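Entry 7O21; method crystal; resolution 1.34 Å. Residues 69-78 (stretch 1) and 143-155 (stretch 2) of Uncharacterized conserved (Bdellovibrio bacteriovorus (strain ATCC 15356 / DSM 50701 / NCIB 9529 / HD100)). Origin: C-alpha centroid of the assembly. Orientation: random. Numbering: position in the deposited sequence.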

# COMPACT_ATOMS: atom_id res chain seq x y z
N TYR A 69 -11.29 25.11 -10.30
CA TYR A 69 -10.67 25.15 -11.62
C TYR A 69 -11.38 24.15 -12.54
O TYR A 69 -12.01 23.21 -12.06
CB TYR A 69 -9.20 24.73 -11.53
CG TYR A 69 -8.40 25.54 -10.54
CD1 TYR A 69 -8.06 26.85 -10.81
CD2 TYR A 69 -7.97 24.99 -9.34
CE1 TYR A 69 -7.33 27.61 -9.93
CE2 TYR A 69 -7.22 25.74 -8.44
CZ TYR A 69 -6.91 27.05 -8.74
OH TYR A 69 -6.18 27.83 -7.87
N PRO A 70 -11.27 24.34 -13.85
CA PRO A 70 -11.74 23.30 -14.76
C PRO A 70 -10.96 22.01 -14.60
O PRO A 70 -9.77 22.01 -14.27
CB PRO A 70 -11.51 23.91 -16.15
CG PRO A 70 -11.30 25.40 -15.91
CD PRO A 70 -10.68 25.49 -14.55
N ALA A 71 -11.65 20.90 -14.84
CA ALA A 71 -11.02 19.58 -14.81
C ALA A 71 -11.88 18.64 -15.65
O ALA A 71 -13.06 18.91 -15.90
CB ALA A 71 -10.95 19.06 -13.38
N ASP A 72 -11.28 17.54 -16.09
CA ASP A 72 -12.03 16.53 -16.81
C ASP A 72 -11.43 15.17 -16.49
O ASP A 72 -10.42 15.06 -15.79
CB ASP A 72 -12.05 16.81 -18.31
CG ASP A 72 -13.37 16.43 -18.98
OD1 ASP A 72 -14.08 15.52 -18.49
OD2 ASP A 72 -13.69 17.05 -20.02
N ILE A 73 -12.08 14.12 -16.99
CA ILE A 73 -11.63 12.75 -16.80
C ILE A 73 -11.05 12.23 -18.10
O ILE A 73 -11.63 12.43 -19.18
CB ILE A 73 -12.78 11.85 -16.32
CG1 ILE A 73 -13.40 12.43 -15.05
CG2 ILE A 73 -12.28 10.42 -16.14
CD1 ILE A 73 -12.49 12.40 -13.82
N GLY A 74 -9.91 11.55 -18.01
CA GLY A 74 -9.31 10.96 -19.19
C GLY A 74 -10.18 9.84 -19.75
O GLY A 74 -10.87 9.13 -19.01
N LYS A 75 -10.15 9.70 -21.07
CA LYS A 75 -11.00 8.75 -21.77
C LYS A 75 -10.24 7.70 -22.57
O LYS A 75 -10.87 6.85 -23.19
CB LYS A 75 -11.95 9.50 -22.71
CG LYS A 75 -13.02 10.32 -22.01
CD LYS A 75 -14.01 10.87 -23.01
CE LYS A 75 -15.27 11.39 -22.33
NZ LYS A 75 -15.47 12.85 -22.58
N MET A 76 -8.91 7.73 -22.56
CA MET A 76 -8.12 6.92 -23.47
C MET A 76 -7.80 5.55 -22.89
O MET A 76 -7.67 5.38 -21.67
CB MET A 76 -6.81 7.64 -23.80
CG MET A 76 -6.99 8.86 -24.68
SD MET A 76 -7.59 8.43 -26.32
CE MET A 76 -6.14 7.61 -26.99
N GLY A 77 -7.68 4.57 -23.78
CA GLY A 77 -7.27 3.23 -23.39
C GLY A 77 -8.20 2.54 -22.42
O GLY A 77 -7.74 1.73 -21.61
N GLY A 78 -9.49 2.83 -22.49
CA GLY A 78 -10.45 2.23 -21.58
C GLY A 78 -10.77 0.78 -21.89
O GLY A 78 -11.76 0.49 -22.56
N PRO A 143 -6.69 18.23 -25.48
CA PRO A 143 -7.80 18.22 -24.58
C PRO A 143 -7.47 17.43 -23.31
O PRO A 143 -6.75 16.54 -23.34
CB PRO A 143 -8.88 17.42 -25.32
CG PRO A 143 -8.36 17.16 -26.69
CD PRO A 143 -6.87 17.44 -26.67
N LEU A 144 -8.09 17.84 -22.23
CA LEU A 144 -7.94 17.14 -20.96
C LEU A 144 -8.34 15.67 -21.07
O LEU A 144 -7.77 14.81 -20.38
CB LEU A 144 -8.76 17.85 -19.88
CG LEU A 144 -8.36 19.28 -19.54
CD1 LEU A 144 -9.25 19.81 -18.43
CD2 LEU A 144 -6.88 19.35 -19.14
N THR A 145 -9.30 15.35 -21.94
CA THR A 145 -9.80 13.98 -22.09
C THR A 145 -8.81 13.07 -22.80
O THR A 145 -9.07 11.86 -22.90
CB THR A 145 -11.13 13.99 -22.83
OG1 THR A 145 -11.05 14.88 -23.94
CG2 THR A 145 -12.24 14.49 -21.91
N ARG A 146 -7.68 13.59 -23.28
CA ARG A 146 -6.66 12.67 -23.78
C ARG A 146 -6.01 11.84 -22.69
O ARG A 146 -5.30 10.88 -23.00
CB ARG A 146 -5.62 13.42 -24.61
CG ARG A 146 -4.82 12.48 -25.50
CD ARG A 146 -3.95 13.24 -26.47
NE ARG A 146 -4.72 13.90 -27.53
CZ ARG A 146 -4.16 14.44 -28.61
NH1 ARG A 146 -2.85 14.39 -28.76
NH2 ARG A 146 -4.91 15.03 -29.53
N GLY A 147 -6.24 12.16 -21.42
CA GLY A 147 -5.70 11.35 -20.33
C GLY A 147 -6.20 9.92 -20.38
O GLY A 147 -7.19 9.58 -21.03
N SER A 148 -5.49 9.06 -19.66
CA SER A 148 -5.87 7.66 -19.58
C SER A 148 -7.17 7.53 -18.80
O SER A 148 -7.48 8.35 -17.93
CB SER A 148 -4.76 6.85 -18.90
OG SER A 148 -5.24 5.61 -18.40
N ARG A 149 -7.92 6.49 -19.13
CA ARG A 149 -9.29 6.36 -18.65
C ARG A 149 -9.35 6.46 -17.14
O ARG A 149 -8.66 5.73 -16.42
CB ARG A 149 -9.88 5.02 -19.11
CG ARG A 149 -11.38 4.91 -18.84
CD ARG A 149 -11.93 3.54 -19.20
NE ARG A 149 -13.39 3.53 -19.11
CZ ARG A 149 -14.18 2.76 -19.85
NH1 ARG A 149 -13.66 1.92 -20.74
NH2 ARG A 149 -15.49 2.83 -19.70
N GLY A 150 -10.18 7.38 -16.65
CA GLY A 150 -10.45 7.50 -15.24
C GLY A 150 -9.56 8.48 -14.49
O GLY A 150 -9.88 8.81 -13.34
N CYS A 151 -8.46 8.93 -15.09
CA CYS A 151 -7.60 9.90 -14.42
C CYS A 151 -8.27 11.26 -14.38
O CYS A 151 -9.04 11.62 -15.27
CB CYS A 151 -6.29 10.02 -15.17
SG CYS A 151 -5.18 8.64 -14.77
N VAL A 152 -7.96 12.03 -13.34
CA VAL A 152 -8.41 13.42 -13.25
C VAL A 152 -7.35 14.30 -13.89
O VAL A 152 -6.18 14.27 -13.47
CB VAL A 152 -8.66 13.82 -11.80
CG1 VAL A 152 -9.14 15.28 -11.73
CG2 VAL A 152 -9.63 12.86 -11.12
N VAL A 153 -7.72 15.06 -14.91
CA VAL A 153 -6.77 15.84 -15.69
C VAL A 153 -7.11 17.31 -15.58
O VAL A 153 -8.28 17.70 -15.72
CB VAL A 153 -6.76 15.39 -17.16
CG1 VAL A 153 -5.59 16.04 -17.93
CG2 VAL A 153 -6.72 13.87 -17.25
N VAL A 154 -6.08 18.13 -15.36
CA VAL A 154 -6.18 19.58 -15.28
C VAL A 154 -5.07 20.19 -16.12
O VAL A 154 -4.15 19.51 -16.58
CB VAL A 154 -6.09 20.08 -13.82
CG1 VAL A 154 -7.24 19.53 -12.98
CG2 VAL A 154 -4.76 19.67 -13.20
N ARG A 155 -5.12 21.48 -16.26
CA ARG A 155 -4.08 22.21 -17.01
C ARG A 155 -2.79 22.32 -16.18
O ARG A 155 -2.82 22.17 -15.00
CB ARG A 155 -4.63 23.57 -17.45
CG ARG A 155 -5.74 23.49 -18.48
CD ARG A 155 -5.21 22.98 -19.80
NE ARG A 155 -6.24 22.55 -20.72
CZ ARG A 155 -5.98 21.75 -21.72
NH1 ARG A 155 -6.93 21.35 -22.53
NH2 ARG A 155 -4.76 21.31 -21.91
O HOH W 1 -7.61 22.86 -15.63

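The backbones come closest, CA to CA, where neither chain has a side chain: the CA atoms of Gly74 and Gly147 lie 3.8 Å apart, and Gly74 CA is 3.1 Å from Gly147 O. A CB on Gly74 would point into the other stretch and fall 2.3 Å from both Ser148 O and Gly147 C, so this approach depends on glycine.

On one flank of this point the chains run antiparallel as a short ladder. Asp72 and Val153 form a reciprocal pair, Asp72 N to Val153 O at 3.0 Å and Val153 N to Asp72 O at 2.8 Å, and Gly74 N continues it to Cys151 O (2.9 Å). Gly74 bonds with its oxygen as well: the type II turn from Ser148 to Cys151 presents Gly150 N to Gly74 O (3.0 Å). Next, the 3-10 segment offers Thr145 O to Lys75 N (3.0 Å). Met76 then bridges Ser148 through its neighbours, with Met76 N donating to Gly147 O (3.0 Å) and Arg149 N to Met76 O (2.8 Å).

Side chains supplement this backbone bonding. Ile73 CD1 meets Val152 CG2 at 4.0 Å on one sheet face, and Ala71 CB packs against Val154 CG1 at 3.8 Å, both apolar contacts between buried residues. On the other face, Asp72 uses its aliphatic CB, 3.8 Å from Leu144 CB, while its carboxylate OD1 accepts a hydrogen bond from Ile73 N (2.9 Å). A water links Pro70 O (2.7 Å from the water O) to Arg155 N (2.9 Å).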